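Local coordinates for protein trichothecene 15-O-acetyltransferase TRI3 (Fusarium sporotrichioides, PDB 3FOT) that acetylates the 15-hydroxyl of trichothecene intermediates such as 15-deacetylcalonectrin on the route to T-2 toxin, at residues T359-R364 / R398-N403. Residues are numbered along the deposited sequence; the frame is centred on the assembly and turned at random.
Sequences TAAVVR and RQWLEN
With CG of Trp400 anti to the carbonyl carbon (chi1 -65°) and the ring turned nearly perpendicular about CB-CG (chi2 88°), the indole turns one face to the backbone where Ala361 joins Val362. Val362 in turn sets CG2 anti to its own carbonyl carbon, its branched side chain thus placing this methyl 3.5 Å from CZ2 on the six-membered part of the indole. CA of Ala361 sits over the same ring system, 4.0 Å from the centroid of the five-membered ring and 24° off its normal, a CH-pi contact. Alanine suits this place, since its single methyl, CB, already meets CB of Trp400 at 3.6 Å. Beside it, the backbone N of Val362 lies 3.3 Å above the ring plane, towards the rim. The contact lays the last turn of helix 379-401 on strand 358-365, one half of a two-stranded antiparallel ribbon with strand 333-340 in this BAHD-superfamily acyltransferase. Tryptophan offers the strand a broad apolar face and keeps an N-H at its edge: a water in the indole plane accepts from NE1 of Trp400 at 2.8 Å and donates to O of Val362 at 2.6 Å, so the buried N-H is satisfied and the ring's rotation is probably steadied. Around the indole, Lys251 makes a cation-pi contact, and Leu406 and Leu409 of helix 406-423 touch it. One residue before Ala361, the compact Ala360 packs on His414, which binds 15-deacetylcalonectrin.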
ATOM      1  N   THR A 359       7.158   6.306   7.704  1.00 11.39           N
ATOM      2  CA  THR A 359       7.202   7.328   8.734  1.00 12.11           C
ATOM      3  C   THR A 359       6.133   8.355   8.441  1.00 12.84           C
ATOM      4  O   THR A 359       5.185   8.055   7.697  1.00 12.66           O
ATOM      5  CB  THR A 359       8.641   7.900   8.954  1.00 12.50           C
ATOM      6  OG1 THR A 359       8.614   8.829  10.043  1.00 12.79           O
ATOM      7  CG2 THR A 359       9.193   8.556   7.734  1.00 12.18           C
ATOM      8  N   ALA A 360       6.263   9.549   9.031  1.00 13.76           N
ATOM      9  CA  ALA A 360       5.146  10.473   9.169  1.00 14.79           C
ATOM     10  C   ALA A 360       5.615  11.892   8.840  1.00 14.79           C
ATOM     11  O   ALA A 360       6.794  12.215   9.006  1.00 14.27           O
ATOM     12  CB  ALA A 360       4.623  10.418  10.591  1.00 14.52           C
ATOM     13  N   ALA A 361       4.697  12.711   8.321  1.00 14.69           N
ATOM     14  CA  ALA A 361       4.913  14.151   8.135  1.00 14.35           C
ATOM     15  C   ALA A 361       3.571  14.831   8.352  1.00 14.88           C
ATOM     16  O   ALA A 361       2.539  14.164   8.386  1.00 15.60           O
ATOM     17  CB  ALA A 361       5.445  14.470   6.714  1.00 13.89           C
ATOM     18  N   VAL A 362       3.567  16.150   8.514  1.00 14.33           N
ATOM     19  CA  VAL A 362       2.306  16.849   8.684  1.00 14.71           C
ATOM     20  C   VAL A 362       2.218  17.903   7.591  1.00 14.75           C
ATOM     21  O   VAL A 362       3.048  18.816   7.518  1.00 15.00           O
ATOM     22  CB  VAL A 362       2.141  17.499  10.093  1.00 15.01           C
ATOM     23  CG1 VAL A 362       0.803  18.194  10.201  1.00 14.76           C
ATOM     24  CG2 VAL A 362       2.265  16.453  11.199  1.00 16.31           C
ATOM     25  N   VAL A 363       1.245  17.726   6.708  1.00 14.71           N
ATOM     26  CA  VAL A 363       0.914  18.740   5.704  1.00 15.21           C
ATOM     27  C   VAL A 363       0.084  19.849   6.366  1.00 14.53           C
ATOM     28  O   VAL A 363      -0.879  19.569   7.073  1.00 14.27           O
ATOM     29  CB  VAL A 363       0.124  18.095   4.545  1.00 15.53           C
ATOM     30  CG1 VAL A 363      -0.400  19.149   3.544  1.00 15.03           C
ATOM     31  CG2 VAL A 363       0.999  17.092   3.849  1.00 15.18           C
ATOM     32  N   ARG A 364       0.453  21.102   6.102  1.00 15.11           N
ATOM     33  CA  ARG A 364      -0.248  22.256   6.636  1.00 15.72           C
ATOM     34  C   ARG A 364      -0.493  23.276   5.552  1.00 15.91           C
ATOM     35  O   ARG A 364       0.436  23.656   4.832  1.00 16.48           O
ATOM     36  CB  ARG A 364       0.569  22.911   7.751  1.00 16.50           C
ATOM     37  CG  ARG A 364       0.739  22.080   8.985  1.00 18.75           C
ATOM     38  CD  ARG A 364       1.615  22.825  10.001  1.00 22.29           C
ATOM     39  NE  ARG A 364       1.320  24.265  10.021  1.00 25.88           N
ATOM     40  CZ  ARG A 364       0.466  24.864  10.846  1.00 28.93           C
ATOM     41  NH1 ARG A 364      -0.203  24.167  11.762  1.00 30.85           N
ATOM     42  NH2 ARG A 364       0.281  26.175  10.757  1.00 30.10           N
ATOM     43  N   ARG A 398       8.979  19.519   3.600  1.00 24.66           N
ATOM     44  CA  ARG A 398      10.358  19.927   3.916  1.00 24.74           C
ATOM     45  C   ARG A 398      10.657  19.963   5.425  1.00 23.92           C
ATOM     46  O   ARG A 398      11.704  19.483   5.853  1.00 24.44           O
ATOM     47  CB  ARG A 398      10.681  21.276   3.257  1.00 24.51           C
ATOM     48  CG  ARG A 398      12.138  21.483   2.917  1.00 27.19           C
ATOM     49  N   GLN A 399       9.728  20.482   6.228  1.00 23.78           N
ATOM     50  CA  GLN A 399       9.897  20.542   7.680  1.00 23.05           C
ATOM     51  C   GLN A 399      10.058  19.161   8.296  1.00 22.94           C
ATOM     52  O   GLN A 399      10.521  19.025   9.421  1.00 23.28           O
ATOM     53  CB  GLN A 399       8.697  21.231   8.349  1.00 23.43           C
ATOM     54  N   TRP A 400       9.650  18.135   7.566  1.00 21.30           N
ATOM     55  CA  TRP A 400       9.676  16.797   8.121  1.00 20.14           C
ATOM     56  C   TRP A 400      10.750  15.976   7.446  1.00 19.97           C
ATOM     57  O   TRP A 400      11.585  15.386   8.111  1.00 19.89           O
ATOM     58  CB  TRP A 400       8.289  16.155   8.010  1.00 19.46           C
ATOM     59  CG  TRP A 400       7.288  16.897   8.876  1.00 19.36           C
ATOM     60  CD1 TRP A 400       6.541  17.985   8.521  1.00 16.31           C
ATOM     61  CD2 TRP A 400       6.983  16.631  10.250  1.00 17.36           C
ATOM     62  NE1 TRP A 400       5.782  18.404   9.584  1.00 17.57           N
ATOM     63  CE2 TRP A 400       6.044  17.598  10.664  1.00 18.14           C
ATOM     64  CE3 TRP A 400       7.415  15.667  11.170  1.00 17.06           C
ATOM     65  CZ2 TRP A 400       5.520  17.632  11.964  1.00 18.68           C
ATOM     66  CZ3 TRP A 400       6.908  15.698  12.455  1.00 17.42           C
ATOM     67  CH2 TRP A 400       5.963  16.671  12.850  1.00 17.95           C
ATOM     68  N   LEU A 401      10.740  15.972   6.118  1.00 19.90           N
ATOM     69  CA  LEU A 401      11.610  15.112   5.338  1.00 20.83           C
ATOM     70  C   LEU A 401      13.101  15.435   5.436  1.00 21.67           C
ATOM     71  O   LEU A 401      13.928  14.553   5.268  1.00 22.54           O
ATOM     72  CB  LEU A 401      11.179  15.114   3.877  1.00 21.25           C
ATOM     73  CG  LEU A 401       9.718  14.830   3.484  1.00 22.52           C
ATOM     74  CD1 LEU A 401       9.633  14.872   1.952  1.00 24.30           C
ATOM     75  CD2 LEU A 401       9.171  13.519   4.033  1.00 24.15           C
ATOM     76  N   GLU A 402      13.437  16.690   5.708  1.00 21.92           N
ATOM     77  CA  GLU A 402      14.847  17.088   5.766  1.00 22.41           C
ATOM     78  C   GLU A 402      15.491  16.698   7.097  1.00 21.82           C
ATOM     79  O   GLU A 402      16.692  16.882   7.288  1.00 21.95           O
ATOM     80  CB  GLU A 402      15.003  18.588   5.496  0.60 22.78           C
ATOM     81  CG  GLU A 402      14.449  19.054   4.145  0.60 24.40           C
ATOM     82  CD  GLU A 402      14.953  18.263   2.953  0.60 26.82           C
ATOM     83  OE1 GLU A 402      16.174  18.301   2.670  0.60 28.77           O
ATOM     84  OE2 GLU A 402      14.115  17.620   2.282  0.60 28.21           O
ATOM     85  N   ASN A 403      14.702  16.133   8.007  1.00 20.42           N
ATOM     86  CA  ASN A 403      15.212  15.772   9.309  1.00 19.67           C
ATOM     87  C   ASN A 403      15.795  14.358   9.374  1.00 18.91           C
ATOM     88  O   ASN A 403      15.097  13.403   9.056  1.00 17.50           O
ATOM     89  CB  ASN A 403      14.112  15.901  10.333  1.00 20.24           C
ATOM     90  CG  ASN A 403      14.657  16.182  11.665  0.60 20.43           C
ATOM     91  OD1 ASN A 403      15.502  15.432  12.167  0.60 19.53           O
ATOM     92  ND2 ASN A 403      14.238  17.301  12.246  0.60 19.86           N
TER
HETATM   93  O   HOH W   1       4.020  20.560   9.195  1.00 19.17           O